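Local coordinates for protein pyruvate formate-lyase 2 (Archaeoglobus fulgidus, PDB 2F3O) that is a glycyl radical enzyme of unknown function, related to pyruvate formate-lyase and glycerol dehydratase, and probably acts as a lyase, at residues F168-L172 with S203-I207; V158-L163 with L516-F522; L63-M68 with V254-L259. All coordinates share one frame; numbering follows the deposited sequence.

From the N terminus, the loop segment 63-68 comes first and is met by helix 250-267 at 254-259, where interaction 3 closes a loop of 185 residues. Within that loop, helices 168-184 and 190-221 pair in interaction 1. Segment 158-163, just before them, meets 516-522, so interaction 2 closes a much longer loop that also encloses interaction 1. Interactions 2 and 3 cross along the chain. Phe171 and Ser203 pack on Leu516, joining interactions 1 and 2, while Phe256 reaches Phe168 and Leu163. Together the three contacts tie the helical hairpin, helix 160-164, helix 250-267 and the 63-68 loop to segment 516-522.

Interaction 1. Residues F168-L172 with S203-I207; sequences FRWFL and SEAVI
Leu172 and Ser203 bring the two backbones nearest, CA to CA 5.5 Å, where helices 168-184 and 190-221 run side by side as an antiparallel helical hairpin. The axes of the two short segments approach to 9.0 Å, and their N-to-C directions differ by 152°. Small Ser203 lies at this near point, with its CB 4.0 Å from Leu172 CB; its OG, beside the methylene of Phe171, is bonded back to Ala199 O in its own helix. One turn along, Val206 CG1 comes over a face of the Phe168 ring as a CH-pi contact, 3.7 Å from the centroid and 17° off the ring normal. Phe171 lies toward the opposite face. Ile207 is extended past CG1 (chi2 171°), which carries its CD1 to 3.8 Å from Phe168 O, while its CG1 lies alongside Phe168 CB. At the outer margin the Leu172 and Glu204 side chains cross at about a right angle, with Leu172 CD1 3.7 Å from Glu204 CG. The Glu204 carboxylate is paired with Lys200 and Lys48, and Arg169 with Glu173 and Glu245. Helix 512-516 covers Phe168 and Val206 through Leu513. No hydrogen bond links the two segments: the hairpin is joined here by methyl, methylene and ring packing, and the charged groups at its margin are engaged by salt bridges with residues outside the two segments.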
ATOM      1  N   PHE A 168     -16.548  12.342  26.113  1.00 42.18           N
ATOM      2  CA  PHE A 168     -17.051  11.087  25.588  1.00 42.81           C
ATOM      3  C   PHE A 168     -18.363  11.179  24.819  1.00 43.32           C
ATOM      4  O   PHE A 168     -18.719  10.259  24.090  1.00 43.25           O
ATOM      5  CB  PHE A 168     -17.079  10.015  26.671  1.00 43.04           C
ATOM      6  CG  PHE A 168     -15.730   9.414  26.946  1.00 42.95           C
ATOM      7  CD1 PHE A 168     -14.805  10.073  27.720  1.00 42.29           C
ATOM      8  CD2 PHE A 168     -15.390   8.192  26.413  1.00 44.32           C
ATOM      9  CE1 PHE A 168     -13.568   9.530  27.962  1.00 43.87           C
ATOM     10  CE2 PHE A 168     -14.150   7.639  26.653  1.00 44.72           C
ATOM     11  CZ  PHE A 168     -13.236   8.308  27.429  1.00 43.91           C
ATOM     12  N   ARG A 169     -19.052  12.309  24.939  1.00 44.36           N
ATOM     13  CA  ARG A 169     -20.237  12.542  24.130  1.00 45.43           C
ATOM     14  C   ARG A 169     -19.828  12.842  22.699  1.00 45.56           C
ATOM     15  O   ARG A 169     -20.613  12.629  21.769  1.00 46.04           O
ATOM     16  CB  ARG A 169     -21.066  13.700  24.668  1.00 46.06           C
ATOM     17  CG  ARG A 169     -22.592  13.609  24.361  1.00 48.59           C
ATOM     18  CD  ARG A 169     -23.260  14.979  24.467  1.00 51.25           C
ATOM     19  NE  ARG A 169     -22.859  15.839  23.357  1.00 53.91           N
ATOM     20  CZ  ARG A 169     -22.682  17.151  23.450  1.00 55.79           C
ATOM     21  NH1 ARG A 169     -22.326  17.867  22.386  1.00 56.98           N
ATOM     22  NH2 ARG A 169     -22.859  17.746  24.611  1.00 56.76           N
ATOM     23  N   TRP A 170     -18.600  13.332  22.520  1.00 45.25           N
ATOM     24  CA  TRP A 170     -18.078  13.556  21.182  1.00 44.47           C
ATOM     25  C   TRP A 170     -17.874  12.222  20.520  1.00 44.25           C
ATOM     26  O   TRP A 170     -18.259  12.040  19.379  1.00 44.33           O
ATOM     27  CB  TRP A 170     -16.757  14.317  21.207  1.00 44.31           C
ATOM     28  CG  TRP A 170     -16.292  14.676  19.848  1.00 43.88           C
ATOM     29  CD1 TRP A 170     -16.720  15.724  19.097  1.00 43.92           C
ATOM     30  CD2 TRP A 170     -15.320  13.980  19.055  1.00 44.31           C
ATOM     31  NE1 TRP A 170     -16.081  15.731  17.887  1.00 44.50           N
ATOM     32  CE2 TRP A 170     -15.212  14.671  17.832  1.00 44.71           C
ATOM     33  CE3 TRP A 170     -14.542  12.830  19.251  1.00 44.77           C
ATOM     34  CZ2 TRP A 170     -14.339  14.259  16.805  1.00 43.98           C
ATOM     35  CZ3 TRP A 170     -13.663  12.431  18.228  1.00 44.21           C
ATOM     36  CH2 TRP A 170     -13.576  13.143  17.028  1.00 43.69           C
ATOM     37  N   PHE A 171     -17.287  11.290  21.258  1.00 43.88           N
ATOM     38  CA  PHE A 171     -16.958   9.984  20.716  1.00 43.91           C
ATOM     39  C   PHE A 171     -18.216   9.241  20.321  1.00 43.94           C
ATOM     40  O   PHE A 171     -18.267   8.613  19.258  1.00 43.85           O
ATOM     41  CB  PHE A 171     -16.127   9.158  21.708  1.00 43.69           C
ATOM     42  CG  PHE A 171     -14.728   9.673  21.872  1.00 44.41           C
ATOM     43  CD1 PHE A 171     -13.741   9.335  20.974  1.00 44.72           C
ATOM     44  CD2 PHE A 171     -14.408  10.526  22.902  1.00 44.04           C
ATOM     45  CE1 PHE A 171     -12.465   9.829  21.116  1.00 44.10           C
ATOM     46  CE2 PHE A 171     -13.145  11.016  23.031  1.00 43.71           C
ATOM     47  CZ  PHE A 171     -12.174  10.667  22.138  1.00 43.58           C
ATOM     48  N   LEU A 172     -19.236   9.360  21.165  1.00 43.62           N
ATOM     49  CA  LEU A 172     -20.481   8.668  20.953  1.00 43.04           C
ATOM     50  C   LEU A 172     -21.098   9.161  19.669  1.00 42.81           C
ATOM     51  O   LEU A 172     -21.473   8.354  18.811  1.00 42.74           O
ATOM     52  CB  LEU A 172     -21.412   8.894  22.139  1.00 43.20           C
ATOM     53  CG  LEU A 172     -22.839   8.375  22.031  1.00 42.43           C
ATOM     54  CD1 LEU A 172     -22.801   6.902  21.758  1.00 42.18           C
ATOM     55  CD2 LEU A 172     -23.575   8.661  23.317  1.00 41.80           C
ATOM     56  N   SER A 203     -18.423   4.314  24.911  1.00 42.54           N
ATOM     57  CA  SER A 203     -18.624   5.714  25.258  1.00 43.62           C
ATOM     58  C   SER A 203     -19.850   5.893  26.152  1.00 43.88           C
ATOM     59  O   SER A 203     -19.783   6.581  27.169  1.00 44.07           O
ATOM     60  CB  SER A 203     -18.784   6.559  24.001  1.00 43.72           C
ATOM     61  OG  SER A 203     -17.649   6.407  23.173  1.00 45.32           O
ATOM     62  N   GLU A 204     -20.954   5.258  25.753  1.00 44.19           N
ATOM     63  CA  GLU A 204     -22.203   5.237  26.510  1.00 44.40           C
ATOM     64  C   GLU A 204     -21.997   4.756  27.937  1.00 44.52           C
ATOM     65  O   GLU A 204     -22.493   5.363  28.865  1.00 44.78           O
ATOM     66  CB  GLU A 204     -23.225   4.331  25.820  1.00 44.47           C
ATOM     67  CG  GLU A 204     -23.975   4.979  24.674  1.00 44.62           C
ATOM     68  CD  GLU A 204     -24.534   3.952  23.694  1.00 46.49           C
ATOM     69  OE1 GLU A 204     -24.989   4.359  22.604  1.00 46.39           O
ATOM     70  OE2 GLU A 204     -24.511   2.732  24.004  1.00 47.50           O
ATOM     71  N   ALA A 205     -21.256   3.668  28.087  1.00 44.74           N
ATOM     72  CA  ALA A 205     -20.885   3.114  29.377  1.00 44.99           C
ATOM     73  C   ALA A 205     -20.233   4.148  30.301  1.00 45.49           C
ATOM     74  O   ALA A 205     -20.618   4.275  31.472  1.00 45.35           O
ATOM     75  CB  ALA A 205     -19.936   1.960  29.162  1.00 44.58           C
ATOM     76  N   VAL A 206     -19.255   4.878  29.754  1.00 45.95           N
ATOM     77  CA  VAL A 206     -18.444   5.823  30.515  1.00 46.28           C
ATOM     78  C   VAL A 206     -19.240   7.055  30.922  1.00 46.59           C
ATOM     79  O   VAL A 206     -19.122   7.520  32.067  1.00 46.44           O
ATOM     80  CB  VAL A 206     -17.138   6.164  29.761  1.00 46.43           C
ATOM     81  CG1 VAL A 206     -16.765   7.627  29.883  1.00 46.45           C
ATOM     82  CG2 VAL A 206     -16.005   5.280  30.282  1.00 46.92           C
ATOM     83  N   ILE A 207     -20.097   7.526  30.006  1.00 47.01           N
ATOM     84  CA  ILE A 207     -21.057   8.614  30.272  1.00 47.14           C
ATOM     85  C   ILE A 207     -22.001   8.233  31.416  1.00 47.64           C
ATOM     86  O   ILE A 207     -22.124   8.961  32.403  1.00 47.91           O
ATOM     87  CB  ILE A 207     -21.845   8.986  29.001  1.00 46.92           C
ATOM     88  CG1 ILE A 207     -20.907   9.604  27.972  1.00 46.54           C
ATOM     89  CG2 ILE A 207     -22.955   9.975  29.301  1.00 46.66           C
ATOM     90  CD1 ILE A 207     -21.543   9.809  26.640  1.00 46.14           C
TER

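Interaction 2. Residues V158-L163 with L516-F522; sequences VNYPYL and LCVEDCF
With CG anti to the backbone N in both Asn159 (chi1 -164°) and Tyr162 (chi1 -175°), the amide and the phenol ring are both carried toward Glu519. The motif is a helix N-cap set against a type II beta turn, which runs from Val518 to Cys521. Asn159 OD1 caps helix 160-164 by accepting from Tyr162 N at 3.0 Å, the donor lying above the carbonyl plane. Asn159 N donates to Cys517 O at 3.0 Å. Asn159 ND2 makes a weak bond of 2.9 Å to Glu519 OE2, across planes well askew, and also bonds Gly433 O. Glu519 lays CG over one face of the Tyr162 ring, 3.8 Å from the centroid, its carboxylate plane turned 25° from the ring, while Leu516 O meets the ring edge. Arg416 of the second subunit forms a long, weak ion pair with Glu519, placing this buried contact beside the subunit interface. Cys517 packs against two apolar branches: its SG is 3.7 Å from Leu163 CD1, and its CB is against Val158 CG1. One water is weakly bonded to Tyr162 OH, 3.2 Å away, and accepts an equally weak bond from Phe522 N.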
ATOM      1  N   VAL A 158      -2.122   6.945  29.229  1.00 37.12           N
ATOM      2  CA  VAL A 158      -3.360   7.339  28.579  1.00 36.63           C
ATOM      3  C   VAL A 158      -3.329   8.761  28.051  1.00 36.67           C
ATOM      4  O   VAL A 158      -2.882   9.675  28.735  1.00 36.51           O
ATOM      5  CB  VAL A 158      -4.467   7.266  29.618  1.00 36.73           C
ATOM      6  CG1 VAL A 158      -5.790   7.685  29.041  1.00 36.86           C
ATOM      7  CG2 VAL A 158      -4.538   5.877  30.195  1.00 36.25           C
ATOM      8  N   ASN A 159      -3.788   8.956  26.823  1.00 36.89           N
ATOM      9  CA  ASN A 159      -3.794  10.293  26.252  1.00 36.84           C
ATOM     10  C   ASN A 159      -4.943  11.151  26.803  1.00 36.78           C
ATOM     11  O   ASN A 159      -5.964  11.338  26.140  1.00 36.81           O
ATOM     12  CB  ASN A 159      -3.865  10.201  24.739  1.00 36.60           C
ATOM     13  CG  ASN A 159      -3.503  11.495  24.043  1.00 37.19           C
ATOM     14  OD1 ASN A 159      -3.535  12.576  24.637  1.00 36.18           O
ATOM     15  ND2 ASN A 159      -3.199  11.397  22.743  1.00 37.38           N
ATOM     16  N   TYR A 160      -4.755  11.686  28.005  1.00 36.36           N
ATOM     17  CA  TYR A 160      -5.730  12.597  28.575  1.00 35.94           C
ATOM     18  C   TYR A 160      -5.967  13.895  27.820  1.00 36.17           C
ATOM     19  O   TYR A 160      -7.123  14.282  27.675  1.00 36.27           O
ATOM     20  CB  TYR A 160      -5.520  12.811  30.074  1.00 35.64           C
ATOM     21  CG  TYR A 160      -5.938  11.575  30.822  1.00 35.02           C
ATOM     22  CD1 TYR A 160      -5.019  10.806  31.503  1.00 34.99           C
ATOM     23  CD2 TYR A 160      -7.251  11.143  30.784  1.00 35.32           C
ATOM     24  CE1 TYR A 160      -5.403   9.652  32.155  1.00 36.25           C
ATOM     25  CE2 TYR A 160      -7.647   9.991  31.425  1.00 35.22           C
ATOM     26  CZ  TYR A 160      -6.721   9.244  32.105  1.00 35.36           C
ATOM     27  OH  TYR A 160      -7.107   8.099  32.750  1.00 34.61           O
ATOM     28  N   PRO A 161      -4.908  14.561  27.307  1.00 36.07           N
ATOM     29  CA  PRO A 161      -5.250  15.739  26.511  1.00 36.24           C
ATOM     30  C   PRO A 161      -6.105  15.512  25.246  1.00 36.51           C
ATOM     31  O   PRO A 161      -6.831  16.423  24.859  1.00 36.36           O
ATOM     32  CB  PRO A 161      -3.883  16.347  26.162  1.00 36.02           C
ATOM     33  CG  PRO A 161      -2.918  15.317  26.405  1.00 35.58           C
ATOM     34  CD  PRO A 161      -3.452  14.421  27.446  1.00 36.00           C
ATOM     35  N   TYR A 162      -6.028  14.324  24.635  1.00 36.90           N
ATOM     36  CA  TYR A 162      -6.905  13.955  23.511  1.00 37.10           C
ATOM     37  C   TYR A 162      -8.347  13.881  24.005  1.00 37.35           C
ATOM     38  O   TYR A 162      -9.279  14.367  23.348  1.00 36.93           O
ATOM     39  CB  TYR A 162      -6.493  12.587  22.929  1.00 36.95           C
ATOM     40  CG  TYR A 162      -7.239  12.143  21.672  1.00 36.72           C
ATOM     41  CD1 TYR A 162      -7.107  12.846  20.489  1.00 34.80           C
ATOM     42  CD2 TYR A 162      -8.074  11.011  21.675  1.00 37.16           C
ATOM     43  CE1 TYR A 162      -7.753  12.453  19.343  1.00 35.21           C
ATOM     44  CE2 TYR A 162      -8.744  10.603  20.504  1.00 37.04           C
ATOM     45  CZ  TYR A 162      -8.577  11.352  19.341  1.00 37.18           C
ATOM     46  OH  TYR A 162      -9.216  11.028  18.154  1.00 37.50           O
ATOM     47  N   LEU A 163      -8.496  13.270  25.178  1.00 37.72           N
ATOM     48  CA  LEU A 163      -9.785  13.034  25.787  1.00 38.35           C
ATOM     49  C   LEU A 163     -10.392  14.348  26.237  1.00 38.88           C
ATOM     50  O   LEU A 163     -11.558  14.622  25.950  1.00 39.06           O
ATOM     51  CB  LEU A 163      -9.651  12.054  26.960  1.00 38.08           C
ATOM     52  CG  LEU A 163      -9.311  10.615  26.543  1.00 37.85           C
ATOM     53  CD1 LEU A 163      -9.156   9.708  27.737  1.00 36.29           C
ATOM     54  CD2 LEU A 163     -10.355  10.052  25.575  1.00 37.20           C
ATOM     55  N   LEU A 516      -9.815   4.272  22.545  1.00 36.89           N
ATOM     56  CA  LEU A 516     -10.232   5.656  22.356  1.00 37.16           C
ATOM     57  C   LEU A 516      -9.178   6.600  22.884  1.00 37.69           C
ATOM     58  O   LEU A 516      -8.993   7.712  22.371  1.00 37.62           O
ATOM     59  CB  LEU A 516     -11.565   5.931  23.037  1.00 37.12           C
ATOM     60  CG  LEU A 516     -12.825   5.890  22.166  1.00 36.04           C
ATOM     61  CD1 LEU A 516     -12.739   4.821  21.086  1.00 35.60           C
ATOM     62  CD2 LEU A 516     -14.020   5.642  23.052  1.00 34.57           C
ATOM     63  N   CYS A 517      -8.458   6.120  23.891  1.00 38.27           N
ATOM     64  CA  CYS A 517      -7.477   6.927  24.580  1.00 38.67           C
ATOM     65  C   CYS A 517      -6.097   6.877  23.979  1.00 38.78           C
ATOM     66  O   CYS A 517      -5.185   7.424  24.592  1.00 39.56           O
ATOM     67  CB  CYS A 517      -7.303   6.441  26.011  1.00 38.69           C
ATOM     68  SG  CYS A 517      -8.778   6.098  26.912  1.00 39.11           S
ATOM     69  N   VAL A 518      -5.888   6.169  22.873  1.00 38.25           N
ATOM     70  CA  VAL A 518      -4.541   6.128  22.301  1.00 38.21           C
ATOM     71  C   VAL A 518      -4.560   6.548  20.847  1.00 38.69           C
ATOM     72  O   VAL A 518      -5.201   5.922  20.019  1.00 38.33           O
ATOM     73  CB  VAL A 518      -3.843   4.755  22.458  1.00 38.36           C
ATOM     74  CG1 VAL A 518      -2.434   4.801  21.846  1.00 37.83           C
ATOM     75  CG2 VAL A 518      -3.774   4.332  23.916  1.00 37.33           C
ATOM     76  N   GLU A 519      -3.828   7.604  20.533  1.00 39.69           N
ATOM     77  CA  GLU A 519      -4.069   8.301  19.294  1.00 40.70           C
ATOM     78  C   GLU A 519      -3.678   7.557  18.036  1.00 41.28           C
ATOM     79  O   GLU A 519      -2.781   6.712  18.015  1.00 41.80           O
ATOM     80  CB  GLU A 519      -3.488   9.703  19.297  1.00 41.09           C
ATOM     81  CG  GLU A 519      -4.519  10.767  19.021  1.00 42.24           C
ATOM     82  CD  GLU A 519      -3.936  12.164  19.088  1.00 45.80           C
ATOM     83  OE1 GLU A 519      -4.272  13.011  18.219  1.00 48.25           O
ATOM     84  OE2 GLU A 519      -3.135  12.418  20.011  1.00 46.31           O
ATOM     85  N   ASP A 520      -4.412   7.958  17.000  1.00 41.88           N
ATOM     86  CA  ASP A 520      -4.665   7.282  15.731  1.00 41.10           C
ATOM     87  C   ASP A 520      -5.700   6.135  15.791  1.00 40.60           C
ATOM     88  O   ASP A 520      -6.372   5.904  14.810  1.00 40.22           O
ATOM     89  CB  ASP A 520      -3.378   6.979  14.952  1.00 41.54           C
ATOM     90  CG  ASP A 520      -2.638   8.244  14.535  1.00 41.11           C
ATOM     91  OD1 ASP A 520      -3.000   9.329  15.013  1.00 39.74           O
ATOM     92  OD2 ASP A 520      -1.694   8.153  13.724  1.00 42.49           O
ATOM     93  N   CYS A 521      -5.888   5.477  16.936  1.00 40.31           N
ATOM     94  CA  CYS A 521      -6.813   4.325  17.002  1.00 40.16           C
ATOM     95  C   CYS A 521      -8.232   4.613  16.608  1.00 40.25           C
ATOM     96  O   CYS A 521      -8.773   3.946  15.723  1.00 40.47           O
ATOM     97  CB  CYS A 521      -6.888   3.731  18.390  1.00 40.13           C
ATOM     98  SG  CYS A 521      -5.502   2.745  18.859  1.00 39.80           S
ATOM     99  N   PHE A 522      -8.833   5.584  17.297  1.00 40.15           N
ATOM    100  CA  PHE A 522     -10.212   5.982  17.037  1.00 39.54           C
ATOM    101  C   PHE A 522     -10.336   6.549  15.629  1.00 39.66           C
ATOM    102  O   PHE A 522     -11.248   6.182  14.898  1.00 39.75           O
ATOM    103  CB  PHE A 522     -10.725   6.990  18.076  1.00 38.90           C
ATOM    104  CG  PHE A 522     -12.121   7.480  17.798  1.00 39.13           C
ATOM    105  CD1 PHE A 522     -13.217   6.667  18.047  1.00 38.25           C
ATOM    106  CD2 PHE A 522     -12.346   8.739  17.253  1.00 38.69           C
ATOM    107  CE1 PHE A 522     -14.485   7.094  17.782  1.00 35.98           C
ATOM    108  CE2 PHE A 522     -13.620   9.160  16.978  1.00 37.25           C
ATOM    109  CZ  PHE A 522     -14.690   8.337  17.252  1.00 37.12           C
TER
HETATM  110  O   HOH W   1      -7.437   8.456  17.760  1.00 26.81           O

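Interaction 3. Residues L63-M68 with V254-L259; sequences LIVGTM and VQFVWL
The Gln255 side-chain amide spans Val65, bonding both its backbone N-H and its C=O, and the Trp258 ring points its N-H edge at the next carbonyl, that of Gly66. These paired bonds to a single residue join helix 250-267 of the pyruvate formate-lyase-like fold to the 63-68 loop. Gln255 starts with CG anti to the backbone N and bends at chi2 (60°), which brings the amide round to the loop. Val65 N reaches a lone pair of Gln255 OE1 in the carbonyl plane, at 2.8 Å and nearly straight (168°). From the same amide, Gln255 NE2 donates to Val65 O at 3.0 Å, with the acceptor close to the amide plane. Trp258 NE1 then donates to Gly66 O at 2.7 Å, the acceptor near the ring plane. Ile64 crosses Trp258 obliquely, Ile64 CG2 3.7 Å from Trp258 CD1, while Ile64 CG1 touches Val254 CG1, those two side chains crossing at about a right angle. Helix 297-310 also packs on Ile64 and Trp258, and Tyr213 of helix 190-221 on Val65 and Leu259. The Met68 side chain crosses the indole at about a right angle, its sulfur placed obliquely in a Met-aromatic contact, with SD 5.0 Å from the centroid of the six-membered ring and 3.8 Å from Trp258 CH2.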
ATOM      1  N   LEU A  63     -13.287  14.578  47.277  1.00 57.88           N
ATOM      2  CA  LEU A  63     -13.583  15.581  46.274  1.00 56.91           C
ATOM      3  C   LEU A  63     -13.513  14.960  44.895  1.00 56.24           C
ATOM      4  O   LEU A  63     -14.097  15.474  43.937  1.00 56.21           O
ATOM      5  CB  LEU A  63     -12.562  16.700  46.342  1.00 56.87           C
ATOM      6  CG  LEU A  63     -12.603  17.559  47.598  1.00 56.83           C
ATOM      7  CD1 LEU A  63     -11.787  18.816  47.363  1.00 56.37           C
ATOM      8  CD2 LEU A  63     -14.033  17.909  47.960  1.00 56.48           C
ATOM      9  N   ILE A  64     -12.760  13.868  44.796  1.00 55.21           N
ATOM     10  CA  ILE A  64     -12.641  13.108  43.560  1.00 54.18           C
ATOM     11  C   ILE A  64     -13.127  11.687  43.852  1.00 53.67           C
ATOM     12  O   ILE A  64     -12.644  11.029  44.783  1.00 53.44           O
ATOM     13  CB  ILE A  64     -11.200  13.169  42.952  1.00 53.92           C
ATOM     14  CG1 ILE A  64     -11.086  14.304  41.944  1.00 53.76           C
ATOM     15  CG2 ILE A  64     -10.890  11.943  42.145  1.00 53.93           C
ATOM     16  CD1 ILE A  64     -10.907  15.648  42.526  1.00 53.07           C
ATOM     17  N   VAL A  65     -14.130  11.247  43.098  1.00 53.12           N
ATOM     18  CA  VAL A  65     -14.795   9.971  43.372  1.00 52.80           C
ATOM     19  C   VAL A  65     -14.588   8.961  42.254  1.00 52.81           C
ATOM     20  O   VAL A  65     -14.247   9.316  41.123  1.00 52.72           O
ATOM     21  CB  VAL A  65     -16.322  10.148  43.642  1.00 52.64           C
ATOM     22  CG1 VAL A  65     -16.536  11.131  44.749  1.00 51.98           C
ATOM     23  CG2 VAL A  65     -17.045  10.622  42.400  1.00 52.21           C
ATOM     24  N   GLY A  66     -14.815   7.697  42.572  1.00 52.81           N
ATOM     25  CA  GLY A  66     -14.529   6.634  41.624  1.00 53.14           C
ATOM     26  C   GLY A  66     -13.661   5.545  42.219  1.00 53.25           C
ATOM     27  O   GLY A  66     -12.476   5.448  41.915  1.00 53.05           O
ATOM     28  N   THR A  67     -14.249   4.724  43.075  1.00 53.48           N
ATOM     29  CA  THR A  67     -13.526   3.599  43.612  1.00 53.93           C
ATOM     30  C   THR A  67     -13.141   2.668  42.471  1.00 54.31           C
ATOM     31  O   THR A  67     -13.875   2.534  41.489  1.00 54.48           O
ATOM     32  CB  THR A  67     -14.330   2.831  44.693  1.00 53.95           C
ATOM     33  OG1 THR A  67     -15.616   2.456  44.187  1.00 53.61           O
ATOM     34  CG2 THR A  67     -14.518   3.685  45.912  1.00 53.95           C
ATOM     35  N   MET A  68     -11.962   2.074  42.588  1.00 54.45           N
ATOM     36  CA  MET A  68     -11.453   1.162  41.584  1.00 54.83           C
ATOM     37  C   MET A  68     -12.113  -0.195  41.711  1.00 54.64           C
ATOM     38  O   MET A  68     -12.372  -0.860  40.718  1.00 55.17           O
ATOM     39  CB  MET A  68      -9.946   1.026  41.728  1.00 54.59           C
ATOM     40  CG  MET A  68      -9.229   2.332  41.526  1.00 55.04           C
ATOM     41  SD  MET A  68      -7.629   2.035  40.782  1.00 56.77           S
ATOM     42  CE  MET A  68      -6.610   2.262  42.193  1.00 57.20           C
ATOM     43  N   VAL A 254      -9.760  17.259  36.795  1.00 46.41           N
ATOM     44  CA  VAL A 254      -9.210  16.156  37.604  1.00 45.69           C
ATOM     45  C   VAL A 254     -10.225  15.037  37.846  1.00 45.52           C
ATOM     46  O   VAL A 254      -9.862  13.860  37.898  1.00 45.49           O
ATOM     47  CB  VAL A 254      -8.581  16.640  38.931  1.00 45.60           C
ATOM     48  CG1 VAL A 254      -8.026  15.471  39.732  1.00 44.71           C
ATOM     49  CG2 VAL A 254      -7.468  17.626  38.660  1.00 44.64           C
ATOM     50  N   GLN A 255     -11.505  15.398  37.929  1.00 45.37           N
ATOM     51  CA  GLN A 255     -12.550  14.387  38.070  1.00 45.08           C
ATOM     52  C   GLN A 255     -12.771  13.618  36.763  1.00 44.95           C
ATOM     53  O   GLN A 255     -13.018  12.394  36.793  1.00 44.80           O
ATOM     54  CB  GLN A 255     -13.848  14.991  38.595  1.00 44.93           C
ATOM     55  CG  GLN A 255     -14.987  13.980  38.806  1.00 44.61           C
ATOM     56  CD  GLN A 255     -14.663  12.874  39.791  1.00 42.74           C
ATOM     57  OE1 GLN A 255     -14.711  13.067  40.987  1.00 43.17           O
ATOM     58  NE2 GLN A 255     -14.372  11.705  39.283  1.00 43.20           N
ATOM     59  N   PHE A 256     -12.651  14.325  35.633  1.00 44.50           N
ATOM     60  CA  PHE A 256     -12.624  13.685  34.309  1.00 44.29           C
ATOM     61  C   PHE A 256     -11.589  12.570  34.255  1.00 43.96           C
ATOM     62  O   PHE A 256     -11.966  11.401  34.131  1.00 43.88           O
ATOM     63  CB  PHE A 256     -12.316  14.703  33.214  1.00 44.53           C
ATOM     64  CG  PHE A 256     -12.503  14.192  31.810  1.00 45.05           C
ATOM     65  CD1 PHE A 256     -11.709  13.174  31.291  1.00 44.30           C
ATOM     66  CD2 PHE A 256     -13.439  14.789  30.978  1.00 45.94           C
ATOM     67  CE1 PHE A 256     -11.872  12.738  30.005  1.00 45.21           C
ATOM     68  CE2 PHE A 256     -13.604  14.352  29.674  1.00 46.56           C
ATOM     69  CZ  PHE A 256     -12.816  13.323  29.188  1.00 45.40           C
ATOM     70  N   VAL A 257     -10.303  12.932  34.349  1.00 43.42           N
ATOM     71  CA  VAL A 257      -9.233  11.940  34.272  1.00 42.66           C
ATOM     72  C   VAL A 257      -9.409  10.767  35.249  1.00 42.43           C
ATOM     73  O   VAL A 257      -9.295   9.616  34.828  1.00 42.68           O
ATOM     74  CB  VAL A 257      -7.771  12.532  34.241  1.00 42.55           C
ATOM     75  CG1 VAL A 257      -7.733  14.004  34.458  1.00 42.31           C
ATOM     76  CG2 VAL A 257      -6.830  11.801  35.211  1.00 42.69           C
ATOM     77  N   TRP A 258      -9.785  11.021  36.499  1.00 41.63           N
ATOM     78  CA  TRP A 258      -9.933   9.889  37.405  1.00 41.18           C
ATOM     79  C   TRP A 258     -11.106   8.924  37.087  1.00 41.43           C
ATOM     80  O   TRP A 258     -11.000   7.700  37.302  1.00 40.98           O
ATOM     81  CB  TRP A 258      -9.907  10.306  38.881  1.00 40.68           C
ATOM     82  CG  TRP A 258     -10.068   9.118  39.713  1.00 40.37           C
ATOM     83  CD1 TRP A 258     -11.210   8.708  40.341  1.00 40.19           C
ATOM     84  CD2 TRP A 258      -9.099   8.081  39.923  1.00 40.62           C
ATOM     85  NE1 TRP A 258     -11.003   7.499  40.949  1.00 40.25           N
ATOM     86  CE2 TRP A 258      -9.714   7.092  40.712  1.00 41.21           C
ATOM     87  CE3 TRP A 258      -7.767   7.901  39.540  1.00 39.37           C
ATOM     88  CZ2 TRP A 258      -9.038   5.942  41.122  1.00 40.33           C
ATOM     89  CZ3 TRP A 258      -7.102   6.771  39.951  1.00 39.45           C
ATOM     90  CH2 TRP A 258      -7.735   5.805  40.728  1.00 40.22           C
ATOM     91  N   LEU A 259     -12.208   9.449  36.555  1.00 41.69           N
ATOM     92  CA  LEU A 259     -13.285   8.554  36.170  1.00 41.90           C
ATOM     93  C   LEU A 259     -12.831   7.592  35.081  1.00 41.91           C
ATOM     94  O   LEU A 259     -12.965   6.373  35.261  1.00 42.00           O
ATOM     95  CB  LEU A 259     -14.557   9.292  35.764  1.00 42.19           C
ATOM     96  CG  LEU A 259     -15.443   9.679  36.964  1.00 43.52           C
ATOM     97  CD1 LEU A 259     -16.565  10.660  36.568  1.00 44.32           C
ATOM     98  CD2 LEU A 259     -16.005   8.489  37.757  1.00 42.72           C
TER